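PDB 3KB2: SPbeta prophage-derived uncharacterized protein YorR from Bacillus subtilis, which may act as a dTMP kinase and binds guanosine-3'-monophosphate-5'-diphosphate, though its true role is not established. Local coordinates for residues F63-K75 with S127-L141. Numbering follows the deposited sequence.
Sequences FVYSNLVYAKKFK and SILELYREVMSNAGL
Helix 64-70 and helix 127-137 run obliquely, 133° between their N-to-C directions, nearer antiparallel than parallel, with axes 9.4 Å apart; the CA atoms of Val-69 and Leu-131 come closest. Val-69 is a knob in a hole formed by Ile-128, Leu-131, Tyr-132 and Val-135. With CG1 anti to the backbone N (chi1 169°), CG2 is left anti to the carbonyl carbon and lies over the Tyr-132 ring in a CH-pi contact, 3.8 Å from the centroid. The same methyl meets Val-135 CG1. Val-69 CG1 touches the same ring at CE1. Tyr-132 OH and Ser-66 OG lie 2.9 Å apart in a hydrogen bond, OG in the ring plane; OG also hydrogen-bonds Glu-7. One water bridges the hydroxyls of Tyr-70 and Tyr-132. At one end, Tyr-65 makes a Met-aromatic contact with selenomethionine Met-136, whose SE sits obliquely 4.6 Å from the ring centroid. Val-135 CG2 touches the ring edge. Tyr-65 OH hydrogen-bonds Glu-89, which also takes Gly-140 N. At the other end, bends at chi2 and chi4 carry Lys-73 CE to 3.6 Å from Leu-131 CD1, and NZ donates to Ser-127 OG at 3.1 Å. Ser-127 OG also hydrogen-bonds Asp-124 O. Val-64 and Leu-68 pack on helix 82-92, while Tyr-132 and Met-136 rest on strand 96-102 of the parallel sheet.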
# COMPACT_ATOMS: atom_id res chain seq x y z
N PHE A 63 9.97 2.37 -13.73
CA PHE A 63 9.46 2.61 -15.07
C PHE A 63 8.41 1.59 -15.54
O PHE A 63 7.54 1.19 -14.76
CB PHE A 63 10.69 2.67 -16.01
CG PHE A 63 10.42 3.34 -17.33
CD1 PHE A 63 9.44 4.31 -17.47
CD2 PHE A 63 11.18 3.00 -18.45
CE1 PHE A 63 9.21 4.93 -18.70
CE2 PHE A 63 10.96 3.61 -19.68
CZ PHE A 63 9.98 4.58 -19.80
N VAL A 64 8.48 1.19 -16.81
CA VAL A 64 7.52 0.25 -17.40
C VAL A 64 7.42 -1.11 -16.71
O VAL A 64 6.35 -1.71 -16.69
CB VAL A 64 7.81 -0.01 -18.92
CG1 VAL A 64 7.62 1.28 -19.73
CG2 VAL A 64 9.24 -0.55 -19.11
N TYR A 65 8.51 -1.60 -16.15
CA TYR A 65 8.45 -2.90 -15.50
C TYR A 65 7.69 -2.85 -14.18
O TYR A 65 6.88 -3.73 -13.91
CB TYR A 65 9.85 -3.47 -15.34
CG TYR A 65 10.50 -3.63 -16.70
CD1 TYR A 65 9.95 -4.49 -17.67
CD2 TYR A 65 11.61 -2.85 -17.06
CE1 TYR A 65 10.48 -4.55 -18.95
CE2 TYR A 65 12.14 -2.91 -18.33
CZ TYR A 65 11.58 -3.76 -19.27
OH TYR A 65 12.13 -3.78 -20.54
N SER A 66 7.91 -1.82 -13.37
CA SER A 66 7.16 -1.70 -12.13
C SER A 66 5.68 -1.58 -12.48
O SER A 66 4.83 -2.02 -11.71
CB SER A 66 7.59 -0.47 -11.34
OG SER A 66 8.96 -0.52 -11.00
N ASN A 67 5.36 -0.97 -13.62
CA ASN A 67 3.96 -0.83 -14.01
C ASN A 67 3.33 -2.21 -14.16
O ASN A 67 2.23 -2.44 -13.66
CB ASN A 67 3.81 -0.07 -15.31
CG ASN A 67 2.38 -0.05 -15.80
OD1 ASN A 67 1.52 0.60 -15.22
ND2 ASN A 67 2.12 -0.78 -16.87
N LEU A 68 4.03 -3.11 -14.83
CA LEU A 68 3.55 -4.47 -15.03
C LEU A 68 3.31 -5.22 -13.72
O LEU A 68 2.40 -6.04 -13.63
CB LEU A 68 4.56 -5.25 -15.88
CG LEU A 68 4.34 -5.19 -17.39
CD1 LEU A 68 4.00 -3.78 -17.84
CD2 LEU A 68 5.60 -5.69 -18.10
N VAL A 69 4.12 -4.92 -12.71
CA VAL A 69 4.02 -5.55 -11.38
C VAL A 69 2.79 -5.04 -10.61
O VAL A 69 1.90 -5.82 -10.24
CB VAL A 69 5.30 -5.26 -10.53
CG1 VAL A 69 5.11 -5.67 -9.07
CG2 VAL A 69 6.49 -6.00 -11.14
N TYR A 70 2.74 -3.73 -10.40
CA TYR A 70 1.66 -3.12 -9.64
C TYR A 70 0.28 -3.13 -10.29
O TYR A 70 -0.72 -2.88 -9.62
CB TYR A 70 2.06 -1.69 -9.25
CG TYR A 70 3.22 -1.68 -8.28
CD1 TYR A 70 3.11 -2.28 -7.02
CD2 TYR A 70 4.44 -1.10 -8.62
CE1 TYR A 70 4.19 -2.32 -6.14
CE2 TYR A 70 5.53 -1.13 -7.74
CZ TYR A 70 5.40 -1.75 -6.51
OH TYR A 70 6.47 -1.81 -5.64
N ALA A 71 0.24 -3.42 -11.59
CA ALA A 71 -1.03 -3.47 -12.30
C ALA A 71 -1.76 -4.76 -11.91
O ALA A 71 -2.98 -4.88 -12.05
CB ALA A 71 -0.80 -3.42 -13.80
N LYS A 72 -1.00 -5.73 -11.42
CA LYS A 72 -1.57 -7.00 -11.00
C LYS A 72 -1.95 -6.96 -9.52
O LYS A 72 -2.44 -7.95 -8.98
CB LYS A 72 -0.57 -8.13 -11.25
CG LYS A 72 -0.08 -8.24 -12.69
CD LYS A 72 -1.21 -8.55 -13.65
CE LYS A 72 -0.70 -8.61 -15.08
NZ LYS A 72 -1.81 -8.74 -16.06
N LYS A 73 -1.73 -5.82 -8.87
CA LYS A 73 -2.04 -5.70 -7.44
C LYS A 73 -3.12 -4.68 -7.08
O LYS A 73 -3.83 -4.84 -6.09
CB LYS A 73 -0.78 -5.37 -6.64
CG LYS A 73 -0.18 -6.54 -5.88
CD LYS A 73 0.24 -7.67 -6.80
CE LYS A 73 0.76 -8.87 -6.02
NZ LYS A 73 -0.24 -9.45 -5.08
N PHE A 74 -3.25 -3.64 -7.89
CA PHE A 74 -4.24 -2.59 -7.62
C PHE A 74 -5.34 -2.55 -8.66
O PHE A 74 -5.11 -2.83 -9.84
CB PHE A 74 -3.56 -1.22 -7.57
CG PHE A 74 -2.55 -1.09 -6.46
CD1 PHE A 74 -2.92 -1.29 -5.14
CD2 PHE A 74 -1.23 -0.76 -6.75
CE1 PHE A 74 -1.99 -1.18 -4.11
CE2 PHE A 74 -0.29 -0.64 -5.73
CZ PHE A 74 -0.68 -0.86 -4.41
N LYS A 75 -6.53 -2.18 -8.22
CA LYS A 75 -7.65 -2.07 -9.14
C LYS A 75 -7.63 -0.69 -9.77
O LYS A 75 -7.00 0.24 -9.25
CB LYS A 75 -8.99 -2.29 -8.41
CG LYS A 75 -9.21 -3.72 -7.91
CD LYS A 75 -10.65 -3.92 -7.43
CE LYS A 75 -10.93 -5.38 -7.07
NZ LYS A 75 -12.32 -5.63 -6.56
N SER A 127 4.77 -12.15 -3.03
CA SER A 127 4.16 -12.14 -4.36
C SER A 127 4.70 -10.99 -5.21
O SER A 127 4.84 -11.11 -6.43
CB SER A 127 2.65 -12.03 -4.25
OG SER A 127 2.26 -10.76 -3.76
N ILE A 128 4.99 -9.87 -4.57
CA ILE A 128 5.52 -8.72 -5.29
C ILE A 128 6.94 -8.98 -5.74
O ILE A 128 7.31 -8.66 -6.87
CB ILE A 128 5.47 -7.46 -4.41
CG1 ILE A 128 4.03 -7.02 -4.22
CG2 ILE A 128 6.27 -6.33 -5.06
CD1 ILE A 128 3.89 -5.80 -3.35
N LEU A 129 7.74 -9.56 -4.84
CA LEU A 129 9.13 -9.88 -5.15
C LEU A 129 9.19 -10.86 -6.31
O LEU A 129 10.02 -10.72 -7.20
CB LEU A 129 9.82 -10.48 -3.93
CG LEU A 129 10.06 -9.56 -2.72
CD1 LEU A 129 10.83 -10.32 -1.65
CD2 LEU A 129 10.84 -8.34 -3.15
N GLU A 130 8.31 -11.85 -6.28
CA GLU A 130 8.26 -12.87 -7.33
C GLU A 130 7.84 -12.29 -8.66
O GLU A 130 8.38 -12.67 -9.69
CB GLU A 130 7.28 -13.98 -6.95
CG GLU A 130 7.94 -15.32 -6.63
CD GLU A 130 8.87 -15.80 -7.73
OE1 GLU A 130 8.45 -15.82 -8.91
OE2 GLU A 130 10.02 -16.17 -7.40
N LEU A 131 6.87 -11.38 -8.64
CA LEU A 131 6.40 -10.73 -9.86
C LEU A 131 7.55 -9.99 -10.53
O LEU A 131 7.73 -10.08 -11.74
CB LEU A 131 5.27 -9.74 -9.54
CG LEU A 131 3.84 -10.28 -9.59
CD1 LEU A 131 2.85 -9.29 -8.97
CD2 LEU A 131 3.49 -10.53 -11.04
N TYR A 132 8.35 -9.28 -9.72
CA TYR A 132 9.49 -8.54 -10.23
C TYR A 132 10.48 -9.49 -10.90
O TYR A 132 10.94 -9.24 -12.01
CB TYR A 132 10.19 -7.77 -9.11
CG TYR A 132 9.74 -6.32 -8.98
CD1 TYR A 132 8.94 -5.90 -7.91
CD2 TYR A 132 10.10 -5.38 -9.94
CE1 TYR A 132 8.50 -4.56 -7.82
CE2 TYR A 132 9.67 -4.05 -9.85
CZ TYR A 132 8.88 -3.65 -8.80
OH TYR A 132 8.47 -2.35 -8.75
N ARG A 133 10.81 -10.59 -10.25
CA ARG A 133 11.74 -11.52 -10.87
C ARG A 133 11.22 -11.97 -12.21
O ARG A 133 11.94 -11.94 -13.20
CB ARG A 133 11.99 -12.73 -9.97
CG ARG A 133 12.81 -12.39 -8.75
CD ARG A 133 13.70 -13.54 -8.35
NE ARG A 133 12.94 -14.72 -7.98
CZ ARG A 133 13.49 -15.85 -7.53
NH1 ARG A 133 14.81 -15.94 -7.40
NH2 ARG A 133 12.73 -16.88 -7.20
N GLU A 134 9.96 -12.38 -12.24
CA GLU A 134 9.33 -12.86 -13.47
C GLU A 134 9.26 -11.80 -14.57
O GLU A 134 9.57 -12.08 -15.73
CB GLU A 134 7.92 -13.38 -13.15
CG GLU A 134 7.35 -14.33 -14.20
CD GLU A 134 5.99 -14.90 -13.79
OE1 GLU A 134 5.54 -15.88 -14.43
OE2 GLU A 134 5.38 -14.37 -12.84
N VAL A 135 8.85 -10.59 -14.21
CA VAL A 135 8.76 -9.52 -15.20
C VAL A 135 10.15 -9.12 -15.69
O VAL A 135 10.32 -8.78 -16.86
CB VAL A 135 8.03 -8.27 -14.64
CG1 VAL A 135 8.78 -7.71 -13.44
CG2 VAL A 135 7.92 -7.20 -15.72
N MSE A 136 11.15 -9.16 -14.81
CA MSE A 136 12.51 -8.81 -15.22
C MSE A 136 13.13 -9.89 -16.09
O MSE A 136 13.83 -9.59 -17.06
CB MSE A 136 13.42 -8.56 -14.00
CG MSE A 136 13.06 -7.34 -13.16
SE MSE A 136 12.66 -5.72 -14.18
CE MSE A 136 14.41 -5.32 -14.89
N SER A 137 12.89 -11.15 -15.75
CA SER A 137 13.42 -12.26 -16.54
C SER A 137 12.82 -12.18 -17.93
O SER A 137 13.46 -12.54 -18.92
CB SER A 137 13.05 -13.59 -15.91
OG SER A 137 13.61 -13.71 -14.61
N ASN A 138 11.58 -11.72 -17.99
CA ASN A 138 10.88 -11.61 -19.26
C ASN A 138 11.07 -10.30 -20.00
O ASN A 138 10.43 -10.05 -21.02
CB ASN A 138 9.40 -11.86 -19.04
CG ASN A 138 9.07 -13.31 -19.10
OD1 ASN A 138 8.81 -13.86 -20.17
ND2 ASN A 138 9.10 -13.97 -17.95
N ALA A 139 11.97 -9.48 -19.48
CA ALA A 139 12.27 -8.19 -20.10
C ALA A 139 12.81 -8.40 -21.50
O ALA A 139 13.61 -9.30 -21.74
CB ALA A 139 13.28 -7.43 -19.26
N GLY A 140 12.36 -7.56 -22.43
CA GLY A 140 12.82 -7.64 -23.80
C GLY A 140 14.15 -6.93 -23.98
O GLY A 140 14.70 -6.86 -25.08
N LEU A 141 14.66 -6.37 -22.88
CA LEU A 141 15.92 -5.66 -22.89
C LEU A 141 16.87 -6.34 -21.92
O LEU A 141 16.43 -6.92 -20.93
CB LEU A 141 15.73 -4.20 -22.47
CG LEU A 141 15.14 -3.24 -23.50
CD1 LEU A 141 14.69 -1.95 -22.83
CD2 LEU A 141 16.18 -2.97 -24.56
O HOH W 1 8.69 -0.50 -6.22